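Local coordinates for protein methyltransferase type 12 (PDB 3JWG) that probably methylates the 2'-hydroxyl at the 3'-end of small RNAs with S-adenosylmethionine, a reaction assigned to the C-terminal methyltransferase domain described here, at residues 23-27 / 28-32; 41-44 / 45-49; 76-79 / 80-84; 106-109 / 110-113. One frame throughout, in Å; residues are numbered along the deposited sequence.

Contact 1: residues 23-27 / 28-32; sequences AVLKS and VNAKK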
loop_
_atom_site.group_PDB
_atom_site.type_symbol
_atom_site.label_atom_id
_atom_site.label_comp_id
_atom_site.label_asym_id
_atom_site.label_seq_id
_atom_site.Cartn_x
_atom_site.Cartn_y
_atom_site.Cartn_z
ATOM N N ALA A 23 11.766 1.151 3.496
ATOM C CA ALA A 23 12.637 0.702 4.580
ATOM C C ALA A 23 12.075 -0.533 5.268
ATOM O O ALA A 23 12.820 -1.452 5.609
ATOM C CB ALA A 23 12.841 1.828 5.600
ATOM N N VAL A 24 10.764 -0.565 5.481
ATOM C CA VAL A 24 10.162 -1.731 6.119
ATOM C C VAL A 24 10.381 -2.962 5.236
ATOM O O VAL A 24 10.783 -4.026 5.722
ATOM C CB VAL A 24 8.647 -1.526 6.368
ATOM C CG1 VAL A 24 8.020 -2.823 6.872
ATOM C CG2 VAL A 24 8.440 -0.422 7.395
ATOM N N LEU A 25 10.122 -2.812 3.940
ATOM C CA LEU A 25 10.306 -3.906 2.986
ATOM C C LEU A 25 11.747 -4.422 3.041
ATOM O O LEU A 25 11.993 -5.631 3.123
ATOM C CB LEU A 25 9.982 -3.419 1.574
ATOM C CG LEU A 25 8.506 -3.067 1.361
ATOM C CD1 LEU A 25 8.323 -2.343 0.045
ATOM C CD2 LEU A 25 7.685 -4.348 1.405
ATOM N N LYS A 26 12.699 -3.500 2.984
ATOM C CA LYS A 26 14.106 -3.875 3.045
ATOM C C LYS A 26 14.413 -4.558 4.380
ATOM O O LYS A 26 15.156 -5.544 4.422
ATOM C CB LYS A 26 14.987 -2.631 2.880
ATOM C CG LYS A 26 16.488 -2.905 2.806
ATOM C CD LYS A 26 16.866 -3.691 1.551
ATOM C CE LYS A 26 18.384 -3.850 1.432
ATOM N NZ LYS A 26 19.061 -2.516 1.343
ATOM N N SER A 27 13.833 -4.046 5.466
ATOM C CA SER A 27 14.079 -4.611 6.790
ATOM C C SER A 27 13.641 -6.071 6.888
ATOM O O SER A 27 14.210 -6.836 7.670
ATOM C CB SER A 27 13.387 -3.781 7.886
ATOM O OG SER A 27 12.003 -4.076 7.998
ATOM N N VAL A 28 12.649 -6.466 6.094
ATOM C CA VAL A 28 12.186 -7.852 6.131
ATOM C C VAL A 28 12.764 -8.665 4.977
ATOM O O VAL A 28 12.396 -9.818 4.769
ATOM C CB VAL A 28 10.632 -7.946 6.112
ATOM C CG1 VAL A 28 10.056 -7.210 7.321
ATOM C CG2 VAL A 28 10.073 -7.368 4.822
ATOM N N ASN A 29 13.676 -8.053 4.233
ATOM C CA ASN A 29 14.335 -8.707 3.109
ATOM C C ASN A 29 13.375 -9.128 2.000
ATOM O O ASN A 29 13.526 -10.201 1.423
ATOM C CB ASN A 29 15.126 -9.928 3.608
ATOM C CG ASN A 29 16.080 -10.477 2.559
ATOM O OD1 ASN A 29 16.705 -9.720 1.819
ATOM N ND2 ASN A 29 16.210 -11.800 2.506
ATOM N N ALA A 30 12.391 -8.282 1.699
ATOM C CA ALA A 30 11.444 -8.588 0.632
ATOM C C ALA A 30 12.110 -8.222 -0.693
ATOM O O ALA A 30 12.564 -7.094 -0.870
ATOM C CB ALA A 30 10.145 -7.785 0.821
ATOM N N LYS A 31 12.175 -9.177 -1.618
ATOM C CA LYS A 31 12.802 -8.943 -2.918
ATOM C C LYS A 31 11.797 -8.852 -4.066
ATOM O O LYS A 31 12.087 -8.276 -5.113
ATOM C CB LYS A 31 13.826 -10.043 -3.197
ATOM C CG LYS A 31 14.966 -10.066 -2.179
ATOM C CD LYS A 31 15.986 -11.148 -2.508
ATOM C CE LYS A 31 17.138 -11.137 -1.514
ATOM N NZ LYS A 31 18.165 -12.154 -1.854
ATOM N N LYS A 32 10.614 -9.421 -3.864
ATOM C CA LYS A 32 9.558 -9.385 -4.871
ATOM C C LYS A 32 8.390 -8.674 -4.200
ATOM O O LYS A 32 7.811 -9.190 -3.253
ATOM C CB LYS A 32 9.165 -10.807 -5.270
ATOM C CG LYS A 32 10.295 -11.581 -5.945
ATOM C CD LYS A 32 9.894 -13.021 -6.236
ATOM C CE LYS A 32 9.667 -13.802 -4.946
ATOM N NZ LYS A 32 9.268 -15.215 -5.204
#
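The carbonyl plane of Leu25 is approached from both faces by backbone donors: Ala30 N lies at 3.0 Å from Leu25 O on one face, and Val28 N reaches the same oxygen at 3.2 Å from the other. The first bond is nearly straight (175° at the hydrogen), the second bent. The carbonyl of Lys26 receives Asn29 N from well above its plane, 2.9 Å from Lys26 O. The bonds from Ala30 N to Leu25 O and from Asn29 N to Lys26 O make a Schellman motif, with Asn29 at positive phi as its C-prime residue. Tight packing accompanies it, with Val28 CG2 only 3.1 Å from Leu25 O. Val24 O is gripped by a side chain: Ser27 OG, turned between its own backbone N and carbonyl carbon (chi1 80°), bends back to donate across 2.6 Å to Val24 O, and Val28 N adds a weak bond. Ala30 CB meets Leu25 CD2 at 4.3 Å, an apolar contact. The motif thus ends helix 13-27 and leads into strand 32-36. Leu25 packs on Ala105 and Thr107 of strand 105-109 and on Ile137 of strand 135-141, while the carboxylate oxygen OD2 of Asp104 accepts the backbone N-H groups of Lys31 and Lys32.

Contact 2: residues 41-44 / 45-49; sequences GNLL and SLLLK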
loop_
_atom_site.group_PDB
_atom_site.type_symbol
_atom_site.label_atom_id
_atom_site.label_comp_id
_atom_site.label_asym_id
_atom_site.label_seq_id
_atom_site.Cartn_x
_atom_site.Cartn_y
_atom_site.Cartn_z
ATOM N N GLY A 41 2.490 5.335 -9.550
ATOM C CA GLY A 41 3.741 4.625 -9.341
ATOM C C GLY A 41 4.804 5.318 -8.508
ATOM O O GLY A 41 5.994 5.058 -8.685
ATOM N N ASN A 42 4.391 6.183 -7.589
ATOM C CA ASN A 42 5.360 6.887 -6.758
ATOM C C ASN A 42 6.208 5.935 -5.929
ATOM O O ASN A 42 7.409 6.159 -5.758
ATOM C CB ASN A 42 4.657 7.904 -5.858
ATOM C CG ASN A 42 4.069 9.053 -6.643
ATOM O OD1 ASN A 42 4.689 9.550 -7.581
ATOM N ND2 ASN A 42 2.874 9.488 -6.263
ATOM N N LEU A 43 5.593 4.869 -5.425
ATOM C CA LEU A 43 6.324 3.880 -4.638
ATOM C C LEU A 43 7.218 3.062 -5.574
ATOM O O LEU A 43 8.362 2.732 -5.239
ATOM C CB LEU A 43 5.357 2.944 -3.912
ATOM C CG LEU A 43 6.047 1.854 -3.085
ATOM C CD1 LEU A 43 6.844 2.501 -1.959
ATOM C CD2 LEU A 43 5.011 0.884 -2.532
ATOM N N LEU A 44 6.686 2.739 -6.749
ATOM C CA LEU A 44 7.431 1.978 -7.745
ATOM C C LEU A 44 8.765 2.660 -8.047
ATOM O O LEU A 44 9.801 2.001 -8.119
ATOM C CB LEU A 44 6.606 1.852 -9.031
ATOM C CG LEU A 44 5.567 0.732 -9.160
ATOM C CD1 LEU A 44 4.901 0.434 -7.839
ATOM C CD2 LEU A 44 4.546 1.140 -10.202
ATOM N N SER A 45 8.732 3.979 -8.220
ATOM C CA SER A 45 9.944 4.745 -8.510
ATOM C C SER A 45 11.007 4.534 -7.443
ATOM O O SER A 45 12.176 4.300 -7.758
ATOM C CB SER A 45 9.640 6.245 -8.598
ATOM O OG SER A 45 8.675 6.526 -9.589
ATOM N N LEU A 46 10.603 4.632 -6.178
ATOM C CA LEU A 46 11.531 4.462 -5.063
ATOM C C LEU A 46 12.089 3.049 -4.974
ATOM O O LEU A 46 13.251 2.853 -4.621
ATOM C CB LEU A 46 10.853 4.813 -3.732
ATOM C CG LEU A 46 10.451 6.266 -3.462
ATOM C CD1 LEU A 46 9.892 6.356 -2.050
ATOM C CD2 LEU A 46 11.649 7.194 -3.610
ATOM N N LEU A 47 11.252 2.064 -5.274
ATOM C CA LEU A 47 11.677 0.670 -5.232
ATOM C C LEU A 47 12.760 0.391 -6.279
ATOM O O LEU A 47 13.730 -0.327 -6.011
ATOM C CB LEU A 47 10.469 -0.248 -5.454
ATOM C CG LEU A 47 9.473 -0.283 -4.289
ATOM C CD1 LEU A 47 8.254 -1.119 -4.660
ATOM C CD2 LEU A 47 10.166 -0.861 -3.050
ATOM N N LEU A 48 12.598 0.976 -7.462
ATOM C CA LEU A 48 13.559 0.801 -8.549
ATOM C C LEU A 48 14.940 1.370 -8.217
ATOM O O LEU A 48 15.949 0.942 -8.782
ATOM C CB LEU A 48 13.029 1.454 -9.830
ATOM C CG LEU A 48 11.929 0.703 -10.592
ATOM C CD1 LEU A 48 11.355 1.593 -11.690
ATOM C CD2 LEU A 48 12.511 -0.582 -11.189
ATOM N N LYS A 49 14.989 2.326 -7.295
ATOM C CA LYS A 49 16.261 2.927 -6.920
ATOM C C LYS A 49 17.065 2.035 -5.979
ATOM O O LYS A 49 18.234 2.309 -5.706
ATOM C CB LYS A 49 16.026 4.299 -6.282
ATOM C CG LYS A 49 15.245 5.252 -7.172
ATOM C CD LYS A 49 15.126 6.627 -6.540
ATOM C CE LYS A 49 14.186 7.520 -7.332
ATOM N NZ LYS A 49 14.601 7.664 -8.755
#
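Ser45 grips the carbonyl of Gly41 twice, through its backbone and its hydroxyl. Ser45 N donates to Gly41 O over 3.0 Å, close to the C=O axis, and Ser45 OG adds a 3.2 Å bond to the same Gly41 O from above the carbonyl plane. The hydroxyl is brought back over the preceding turn because it sits beside its own backbone N, anti to the carbonyl carbon (chi1 -58°). Two further i to i+4 bonds continue the helix, Leu47 N to Leu43 O at 3.0 Å and Leu48 N to Leu44 O at 3.1 Å.

The apolar contacts follow the same spacing. Leu43 and Leu47 cross obliquely, with Leu43 CG 4.0 Å from Leu47 CD1, and Leu47 CG rests 3.4 Å from Leu43 O. On the other flank Leu46 CG lies 3.8 Å from Asn42 O. Leu44, Leu47 and Leu48 pack on Ile56 of strand 55-60, whereas Leu46 meets Gln15 and Leu18 of helix 13-27.

Gly41, at the N-cap position with positive phi (81°), is the last glycine of the Gly-X-Gly-X-Gly loop of class I methyltransferases, which in relatives borders the cofactor. Ser45 OG is also hydrogen-bonded to Arg72 NH1. Since its proton goes to Gly41 O, the oxygen accepts from the arginine, so this one hydroxyl ties the first turn of helix 42-48 to helix 63-73, and the arginine's positive charge would probably polarise it toward stronger donation to Gly41.

Contact 3: residues 76-79 / 80-84; sequences DRLP and EMQRK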
loop_
_atom_site.group_PDB
_atom_site.type_symbol
_atom_site.label_atom_id
_atom_site.label_comp_id
_atom_site.label_asym_id
_atom_site.label_seq_id
_atom_site.Cartn_x
_atom_site.Cartn_y
_atom_site.Cartn_z
ATOM N N ASP A 76 9.547 2.573 -20.856
ATOM C CA ASP A 76 10.036 2.237 -22.192
ATOM C C ASP A 76 11.374 2.882 -22.549
ATOM O O ASP A 76 11.806 2.820 -23.700
ATOM C CB ASP A 76 8.994 2.613 -23.252
ATOM C CG ASP A 76 8.728 4.105 -23.313
ATOM O OD1 ASP A 76 9.690 4.878 -23.502
ATOM O OD2 ASP A 76 7.555 4.509 -23.177
ATOM N N ARG A 77 12.028 3.496 -21.567
ATOM C CA ARG A 77 13.319 4.145 -21.787
ATOM C C ARG A 77 14.373 3.585 -20.842
ATOM O O ARG A 77 15.570 3.813 -21.019
ATOM C CB ARG A 77 13.205 5.654 -21.569
ATOM C CG ARG A 77 12.307 6.366 -22.560
ATOM C CD ARG A 77 12.164 7.832 -22.188
ATOM N NE ARG A 77 11.325 8.563 -23.132
ATOM C CZ ARG A 77 11.007 9.847 -23.007
ATOM N NH1 ARG A 77 11.459 10.545 -21.972
ATOM N NH2 ARG A 77 10.243 10.436 -23.918
ATOM N N LEU A 78 13.920 2.862 -19.827
ATOM C CA LEU A 78 14.832 2.271 -18.859
ATOM C C LEU A 78 15.707 1.211 -19.511
ATOM O O LEU A 78 15.306 0.569 -20.480
ATOM C CB LEU A 78 14.050 1.632 -17.705
ATOM C CG LEU A 78 13.643 2.509 -16.514
ATOM C CD1 LEU A 78 14.885 2.983 -15.781
ATOM C CD2 LEU A 78 12.830 3.688 -16.989
ATOM N N PRO A 79 16.926 1.025 -18.990
ATOM C CA PRO A 79 17.828 0.017 -19.550
ATOM C C PRO A 79 17.137 -1.342 -19.467
ATOM O O PRO A 79 16.240 -1.541 -18.643
ATOM C CB PRO A 79 19.047 0.104 -18.635
ATOM C CG PRO A 79 19.051 1.545 -18.222
ATOM C CD PRO A 79 17.594 1.799 -17.927
ATOM N N GLU A 80 17.556 -2.270 -20.316
ATOM C CA GLU A 80 16.974 -3.604 -20.350
ATOM C C GLU A 80 16.898 -4.286 -18.984
ATOM O O GLU A 80 15.865 -4.852 -18.633
ATOM C CB GLU A 80 17.765 -4.482 -21.317
ATOM C CG GLU A 80 17.176 -5.859 -21.534
ATOM C CD GLU A 80 17.895 -6.621 -22.629
ATOM O OE1 GLU A 80 19.118 -6.845 -22.496
ATOM O OE2 GLU A 80 17.238 -6.989 -23.626
ATOM N N MET A 81 17.986 -4.238 -18.218
ATOM C CA MET A 81 18.012 -4.876 -16.901
ATOM C C MET A 81 16.960 -4.285 -15.965
ATOM O O MET A 81 16.356 -5.003 -15.170
ATOM C CB MET A 81 19.397 -4.735 -16.248
ATOM C CG MET A 81 19.669 -3.363 -15.635
ATOM S SD MET A 81 21.221 -3.258 -14.695
ATOM C CE MET A 81 20.737 -3.991 -13.122
ATOM N N GLN A 82 16.744 -2.978 -16.060
ATOM C CA GLN A 82 15.769 -2.303 -15.207
ATOM C C GLN A 82 14.342 -2.598 -15.644
ATOM O O GLN A 82 13.446 -2.745 -14.811
ATOM C CB GLN A 82 16.017 -0.793 -15.212
ATOM C CG GLN A 82 17.382 -0.419 -14.669
ATOM C CD GLN A 82 17.570 -0.868 -13.233
ATOM O OE1 GLN A 82 18.585 -1.474 -12.885
ATOM N NE2 GLN A 82 16.591 -0.572 -12.392
ATOM N N ARG A 83 14.134 -2.691 -16.951
ATOM C CA ARG A 83 12.811 -2.977 -17.482
ATOM C C ARG A 83 12.303 -4.347 -17.022
ATOM O O ARG A 83 11.108 -4.526 -16.778
ATOM C CB ARG A 83 12.836 -2.940 -19.010
ATOM C CG ARG A 83 11.504 -3.289 -19.645
ATOM C CD ARG A 83 10.516 -2.153 -19.464
ATOM N NE ARG A 83 9.162 -2.495 -19.897
ATOM C CZ ARG A 83 8.340 -3.303 -19.234
ATOM N NH1 ARG A 83 8.728 -3.863 -18.094
ATOM N NH2 ARG A 83 7.124 -3.544 -19.706
ATOM N N LYS A 84 13.214 -5.309 -16.912
ATOM C CA LYS A 84 12.853 -6.662 -16.499
ATOM C C LYS A 84 12.448 -6.775 -15.029
ATOM O O LYS A 84 11.882 -7.786 -14.611
ATOM C CB LYS A 84 14.012 -7.619 -16.787
ATOM C CG LYS A 84 14.325 -7.754 -18.274
ATOM C CD LYS A 84 15.573 -8.596 -18.524
ATOM C CE LYS A 84 15.890 -8.669 -20.015
ATOM N NZ LYS A 84 17.103 -9.491 -20.300
#
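Pro79 supplies the acceptor that starts the helix of Glu80 to Arg83. Arg83 N donates to Pro79 O across 2.9 Å with an angle of 156° at the hydrogen, whereas Gln82 N, 3.0 Å from Pro79 O, makes only a weak, strongly bent bond to it. One turn on, Glu80 O receives Lys84 N at 3.2 Å. The side chains of Glu80 and Lys84 are more loosely paired: Lys84 NZ stands 4.0 Å from Glu80 OE1, a long salt bridge. Arg83 NH1 turns to the carbonyl oxygen of Ile86, where its bond is also weak. Apolar atoms close the joint. The ring of Pro79 lies side by side with the Gln82 chain: Gln82 CG, beside its own backbone N and anti to the carbonyl carbon (chi1 -62°), lies 3.9 Å from Pro79 CD. Leu78 CD1 comes to 4.0 Å from Gln82 CB as the two side chains meet at a slant. The arrangement is that of a short surface helix with proline at its N-cap position: the residue brings no N-H of its own, and its carbonyl takes the first i to i+4 bond. It links helix 63-73 to the outer strand 86-90 of the Rossmann-like methyltransferase sheet.

Contact 4: residues 106-109 / 110-113; sequences ATVI and EVIE. With MG (magnesium ion), chain B.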
loop_
_atom_site.group_PDB
_atom_site.type_symbol
_atom_site.label_atom_id
_atom_site.label_comp_id
_atom_site.label_asym_id
_atom_site.label_seq_id
_atom_site.Cartn_x
_atom_site.Cartn_y
_atom_site.Cartn_z
ATOM N N ALA A 106 3.289 -7.354 -0.021
ATOM C CA ALA A 106 2.304 -6.568 -0.743
ATOM C C ALA A 106 2.167 -5.251 0.016
ATOM O O ALA A 106 2.173 -5.231 1.251
ATOM C CB ALA A 106 0.953 -7.292 -0.787
ATOM N N THR A 107 2.076 -4.156 -0.726
ATOM C CA THR A 107 1.910 -2.838 -0.127
ATOM C C THR A 107 0.538 -2.309 -0.550
ATOM O O THR A 107 0.095 -2.516 -1.686
ATOM C CB THR A 107 3.025 -1.862 -0.574
ATOM O OG1 THR A 107 3.069 -1.808 -2.002
ATOM C CG2 THR A 107 4.391 -2.331 -0.051
ATOM N N VAL A 108 -0.124 -1.631 0.378
ATOM C CA VAL A 108 -1.460 -1.092 0.174
ATOM C C VAL A 108 -1.460 0.335 0.713
ATOM O O VAL A 108 -1.605 0.553 1.914
ATOM C CB VAL A 108 -2.488 -1.941 0.959
ATOM C CG1 VAL A 108 -3.900 -1.444 0.701
ATOM C CG2 VAL A 108 -2.343 -3.411 0.564
ATOM N N ILE A 109 -1.283 1.302 -0.180
ATOM C CA ILE A 109 -1.225 2.703 0.214
ATOM C C ILE A 109 -2.363 3.503 -0.418
ATOM O O ILE A 109 -2.574 3.446 -1.623
ATOM C CB ILE A 109 0.128 3.314 -0.207
ATOM C CG1 ILE A 109 1.266 2.426 0.300
ATOM C CG2 ILE A 109 0.255 4.741 0.328
ATOM C CD1 ILE A 109 2.633 2.823 -0.205
ATOM N N GLU A 110 -3.099 4.239 0.408
ATOM C CA GLU A 110 -4.219 5.048 -0.062
ATOM C C GLU A 110 -5.227 4.224 -0.857
ATOM O O GLU A 110 -5.617 4.582 -1.974
ATOM C CB GLU A 110 -3.695 6.218 -0.897
ATOM C CG GLU A 110 -2.672 7.054 -0.137
ATOM C CD GLU A 110 -2.222 8.286 -0.898
ATOM O OE1 GLU A 110 -1.860 8.162 -2.089
ATOM O OE2 GLU A 110 -2.223 9.379 -0.295
ATOM N N VAL A 111 -5.650 3.114 -0.262
ATOM C CA VAL A 111 -6.612 2.228 -0.894
ATOM C C VAL A 111 -7.835 1.943 -0.032
ATOM O O VAL A 111 -8.955 2.270 -0.421
ATOM C CB VAL A 111 -5.987 0.845 -1.253
ATOM C CG1 VAL A 111 -7.072 -0.106 -1.742
ATOM C CG2 VAL A 111 -4.918 0.997 -2.325
ATOM N N ILE A 112 -7.615 1.351 1.146
ATOM C CA ILE A 112 -8.727 0.941 1.999
ATOM C C ILE A 112 -9.705 2.017 2.428
ATOM O O ILE A 112 -10.890 1.731 2.576
ATOM C CB ILE A 112 -8.254 0.169 3.275
ATOM C CG1 ILE A 112 -7.444 1.083 4.196
ATOM C CG2 ILE A 112 -7.440 -1.048 2.877
ATOM C CD1 ILE A 112 -7.105 0.441 5.522
ATOM N N GLU A 113 -9.231 3.245 2.625
ATOM C CA GLU A 113 -10.135 4.311 3.044
ATOM C C GLU A 113 -11.104 4.726 1.930
ATOM O O GLU A 113 -12.005 5.526 2.160
ATOM C CB GLU A 113 -9.344 5.533 3.527
ATOM C CG GLU A 113 -8.489 6.189 2.456
ATOM C CD GLU A 113 -7.085 5.610 2.372
ATOM O OE1 GLU A 113 -6.867 4.466 2.829
ATOM O OE2 GLU A 113 -6.201 6.306 1.836
HETATM MG MG MG B . -1.211 3.098 -3.481
HETATM O O HOH W 1 -0.921 0.786 -2.861
HETATM O O HOH W 2 1.302 3.123 -3.905
HETATM O O HOH W 3 -0.780 5.511 -4.152
#
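Ile109, whose CG2 touches Glu110 CG at 3.8 Å, binds magnesium through its main chain, although an acidic residue follows directly. Ile109 O lies 2.3 Å from the magnesium, which is also held by three waters and the carbonyl oxygen of Gly37. Glu110 OE1 remains 5.3 Å from the magnesium, and the other carboxylate oxygen, Glu110 OE2, forms a salt bridge with Arg17 of helix 13-27. The peptide nitrogen takes part too: Ile109 N donates over 2.8 Å to water 1, itself a ligand at 2.4 Å from the metal, so the N-H supports in the second shell what the carbonyl holds in the first.

The chain turns sharply here. Glu110 has left-handed backbone angles (phi 54°, psi 51°), and the direction change brings Val111 and Ile112 back over Val108. Val108 CG1, anti to its nitrogen (chi1 -177°), reaches forward to 3.7 Å from Val111 CB, the two side chains crossing at about a right angle, and stands 4.2 Å from Ile112 CG2. Val111 CG2 covers the metal-binding carbonyl, 3.5 Å from Ile109 O. Beyond them, Val108 packs on Phe123 and Leu127 of helix 117-131, and Ile112 on Val138 and Thr140 of strand 135-141.

The loop at the C-terminal end of strand 105-109, beside the glycine-rich loop that follows the neighbouring parallel strand 32-36, is where Rossmann-fold methyltransferases gather their active-site residues; in this crystal the two loops share a magnesium ion through one carbonyl each.

Contacts 1, 2 and 4 meet in the interior beside strand 105-109. Leu25 CD1 of contact 1 lies 3.9 Å from Leu47 CD2 of contact 2 and equally 3.9 Å from Thr107 CG2 of contact 4. Leu43 CD2 of contact 2 completes the cluster, 3.9 Å from Ile109 CD1 of contact 4. Through these side chains the helices before and after strand 32-36 cover the strand that leads to the magnesium: the Leu43 side chain is about 7 Å from the ion and that of Leu25 about 12 Å. Contact 3 stands apart at the periphery. Of the other three it comes close only to contact 2, near the end of helix 42-48; its nearest atoms are about 10 Å from contact 1 and about 17 Å from contact 4.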